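Local coordinates for uncharacterized protein (Enterococcus faecalis, PDB 3CLQ) that is of unknown function but belongs to the AllG family and may act as a subunit of an oxamate carbamoyltransferase, at residues H97-M105 / G124-S132. Numbering follows the deposited sequence.
Sequences HEHDAVGSM and GNTAFTNLS
Phe128 turns its CG beside its own backbone N, chi1 -53°, and this swings the ring back toward the turn at His99 and Asp100. Ring atom CD2 lies 3.6 Å from Asp100 O and 3.9 Å from His99 O, in an oblique approach. Asp100 CB rests 3.6 Å from Thr126 O. On the same side as the Phe128 ring, Ala101 CB meets Phe128 CB at 4.0 Å.

The backbones form a single parallel beta bridge centred on Ala101 and Phe128. Val102 N donates to Phe128 O at 3.0 Å. Phe128 N gives a weak bond to Asp100 O, bent to 134°. Asp100 O also receives a CA-H contact from Ala127 CA at 3.1 Å.

Strand 126-130 is an edge strand of an antiparallel sheet within this chain, and strand 114-120 pairs with its other edge. Helix 234-247 packs on Val102 and Ala127. Beyond the bridge, Gly103 N hydrogen-bonds to Asp306 OD1.

In this buried contact Phe128 O accepts a hydrogen bond from Val102 N, while Phe128 N has only a weak one across to Asp100 O. One ordinary bond and one weak one thus join the loop to the sheet edge over a short length.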
loop_
_atom_site.group_PDB
_atom_site.type_symbol
_atom_site.label_atom_id
_atom_site.label_comp_id
_atom_site.label_asym_id
_atom_site.label_seq_id
_atom_site.Cartn_x
_atom_site.Cartn_y
_atom_site.Cartn_z
ATOM N N HIS B 97 -14.398 -23.431 11.700
ATOM C CA HIS B 97 -13.862 -23.094 12.995
ATOM C C HIS B 97 -13.510 -24.293 13.828
ATOM O O HIS B 97 -12.604 -24.224 14.650
ATOM C CB HIS B 97 -14.748 -22.135 13.737
ATOM C CG HIS B 97 -14.274 -20.732 13.634
ATOM N ND1 HIS B 97 -14.792 -19.841 12.723
ATOM C CD2 HIS B 97 -13.278 -20.082 14.279
ATOM C CE1 HIS B 97 -14.158 -18.688 12.837
ATOM N NE2 HIS B 97 -13.232 -18.809 13.772
ATOM N N GLU B 98 -14.187 -25.406 13.578
ATOM C CA GLU B 98 -13.971 -26.598 14.360
ATOM C C GLU B 98 -12.864 -27.475 13.806
ATOM O O GLU B 98 -12.596 -28.553 14.332
ATOM C CB GLU B 98 -15.260 -27.371 14.470
ATOM C CG GLU B 98 -16.297 -26.653 15.267
ATOM C CD GLU B 98 -17.469 -27.538 15.551
ATOM O OE1 GLU B 98 -18.492 -27.011 16.033
ATOM O OE2 GLU B 98 -17.368 -28.760 15.284
ATOM N N HIS B 99 -12.212 -26.985 12.755
ATOM C CA HIS B 99 -11.018 -27.622 12.205
ATOM C C HIS B 99 -9.902 -26.608 12.075
ATOM O O HIS B 99 -9.064 -26.689 11.177
ATOM C CB HIS B 99 -11.321 -28.242 10.853
ATOM C CG HIS B 99 -12.284 -29.377 10.929
ATOM N ND1 HIS B 99 -11.880 -30.690 11.031
ATOM C CD2 HIS B 99 -13.637 -29.399 10.945
ATOM C CE1 HIS B 99 -12.939 -31.477 11.076
ATOM N NE2 HIS B 99 -14.018 -30.716 11.026
ATOM N N ASP B 100 -9.909 -25.631 12.972
ATOM C CA ASP B 100 -8.826 -24.672 13.036
ATOM C C ASP B 100 -8.688 -23.934 11.720
ATOM O O ASP B 100 -7.599 -23.495 11.370
ATOM C CB ASP B 100 -7.515 -25.384 13.419
ATOM C CG ASP B 100 -7.535 -25.896 14.863
ATOM O OD1 ASP B 100 -8.335 -25.353 15.658
ATOM O OD2 ASP B 100 -6.775 -26.824 15.213
ATOM N N ALA B 101 -9.782 -23.804 10.977
ATOM C CA ALA B 101 -9.737 -23.024 9.742
ATOM C C ALA B 101 -10.730 -21.874 9.824
ATOM O O ALA B 101 -11.446 -21.766 10.815
ATOM C CB ALA B 101 -10.052 -23.909 8.556
ATOM N N VAL B 102 -10.783 -21.041 8.782
ATOM C CA VAL B 102 -11.874 -20.046 8.583
ATOM C C VAL B 102 -12.218 -19.905 7.099
ATOM O O VAL B 102 -11.375 -20.122 6.238
ATOM C CB VAL B 102 -11.532 -18.651 9.106
ATOM C CG1 VAL B 102 -11.585 -18.618 10.614
ATOM C CG2 VAL B 102 -10.178 -18.204 8.602
ATOM N N GLY B 103 -13.454 -19.552 6.787
ATOM C CA GLY B 103 -13.870 -19.507 5.397
ATOM C C GLY B 103 -14.582 -18.227 5.025
ATOM O O GLY B 103 -15.533 -17.787 5.710
ATOM N N SER B 104 -14.097 -17.610 3.949
ATOM C CA SER B 104 -14.708 -16.401 3.396
ATOM C C SER B 104 -16.060 -16.663 2.695
ATOM O O SER B 104 -16.184 -17.606 1.895
ATOM C CB SER B 104 -13.753 -15.727 2.430
ATOM O OG SER B 104 -14.394 -14.583 1.903
HETATM N N MSE B 105 -17.040 -15.801 2.994
HETATM C CA MSE B 105 -18.455 -15.948 2.606
HETATM C C MSE B 105 -19.055 -17.335 2.886
HETATM O O MSE B 105 -19.284 -17.710 4.040
HETATM C CB MSE B 105 -18.688 -15.541 1.150
HETATM C CG MSE B 105 -18.212 -14.147 0.787
HETATM SE SE MSE B 105 -19.011 -12.626 1.773
HETATM C CE MSE B 105 -17.622 -12.359 3.172
ATOM N N GLY B 124 2.644 -21.771 18.643
ATOM C CA GLY B 124 2.789 -23.013 17.928
ATOM C C GLY B 124 1.539 -23.687 17.430
ATOM O O GLY B 124 1.580 -24.872 17.078
ATOM N N ASN B 125 0.424 -22.970 17.404
ATOM C CA ASN B 125 -0.791 -23.539 16.843
ATOM C C ASN B 125 -0.923 -23.140 15.381
ATOM O O ASN B 125 -0.359 -22.139 14.941
ATOM C CB ASN B 125 -2.020 -23.124 17.638
ATOM C CG ASN B 125 -2.290 -21.634 17.544
ATOM O OD1 ASN B 125 -1.555 -20.826 18.126
ATOM N ND2 ASN B 125 -3.351 -21.253 16.811
ATOM N N THR B 126 -1.669 -23.938 14.624
ATOM C CA THR B 126 -1.819 -23.705 13.189
ATOM C C THR B 126 -3.267 -23.346 12.823
ATOM O O THR B 126 -4.213 -23.879 13.398
ATOM C CB THR B 126 -1.419 -24.972 12.385
ATOM O OG1 THR B 126 -0.102 -25.391 12.742
ATOM C CG2 THR B 126 -1.462 -24.695 10.909
ATOM N N ALA B 127 -3.436 -22.449 11.857
ATOM C CA ALA B 127 -4.756 -22.226 11.277
ATOM C C ALA B 127 -4.682 -22.437 9.778
ATOM O O ALA B 127 -3.587 -22.531 9.221
ATOM C CB ALA B 127 -5.245 -20.858 11.581
ATOM N N PHE B 128 -5.843 -22.504 9.131
ATOM C CA PHE B 128 -5.923 -22.729 7.695
ATOM C C PHE B 128 -7.051 -21.898 7.077
ATOM O O PHE B 128 -8.086 -21.675 7.730
ATOM C CB PHE B 128 -6.266 -24.201 7.442
ATOM C CG PHE B 128 -5.351 -25.187 8.125
ATOM C CD1 PHE B 128 -4.146 -25.573 7.530
ATOM C CD2 PHE B 128 -5.709 -25.758 9.338
ATOM C CE1 PHE B 128 -3.313 -26.505 8.151
ATOM C CE2 PHE B 128 -4.865 -26.675 9.969
ATOM C CZ PHE B 128 -3.664 -27.049 9.372
ATOM N N THR B 129 -6.874 -21.463 5.828
ATOM C CA THR B 129 -7.982 -20.943 4.999
ATOM C C THR B 129 -7.715 -21.243 3.565
ATOM O O THR B 129 -6.567 -21.379 3.176
ATOM C CB THR B 129 -8.212 -19.403 5.038
ATOM O OG1 THR B 129 -7.025 -18.693 5.440
ATOM C CG2 THR B 129 -9.334 -19.061 5.948
ATOM N N ASN B 130 -8.773 -21.309 2.768
ATOM C CA ASN B 130 -8.625 -21.527 1.341
ATOM C C ASN B 130 -8.167 -20.238 0.693
ATOM O O ASN B 130 -7.982 -19.219 1.369
ATOM C CB ASN B 130 -9.944 -21.929 0.707
ATOM C CG ASN B 130 -10.909 -20.784 0.668
ATOM O OD1 ASN B 130 -10.514 -19.638 0.862
ATOM N ND2 ASN B 130 -12.189 -21.083 0.450
ATOM N N LEU B 131 -7.992 -20.311 -0.622
ATOM C CA LEU B 131 -7.526 -19.206 -1.422
ATOM C C LEU B 131 -8.683 -18.452 -2.048
ATOM O O LEU B 131 -9.762 -18.991 -2.255
ATOM C CB LEU B 131 -6.613 -19.715 -2.527
ATOM C CG LEU B 131 -5.207 -20.133 -2.111
ATOM C CD1 LEU B 131 -5.269 -21.234 -1.056
ATOM C CD2 LEU B 131 -4.453 -20.611 -3.330
ATOM N N SER B 132 -8.438 -17.189 -2.354
ATOM C CA SER B 132 -9.337 -16.430 -3.189
ATOM C C SER B 132 -9.320 -16.993 -4.606
ATOM O O SER B 132 -8.279 -17.039 -5.263
ATOM C CB SER B 132 -8.906 -14.961 -3.208
ATOM O OG SER B 132 -9.422 -14.279 -4.339
#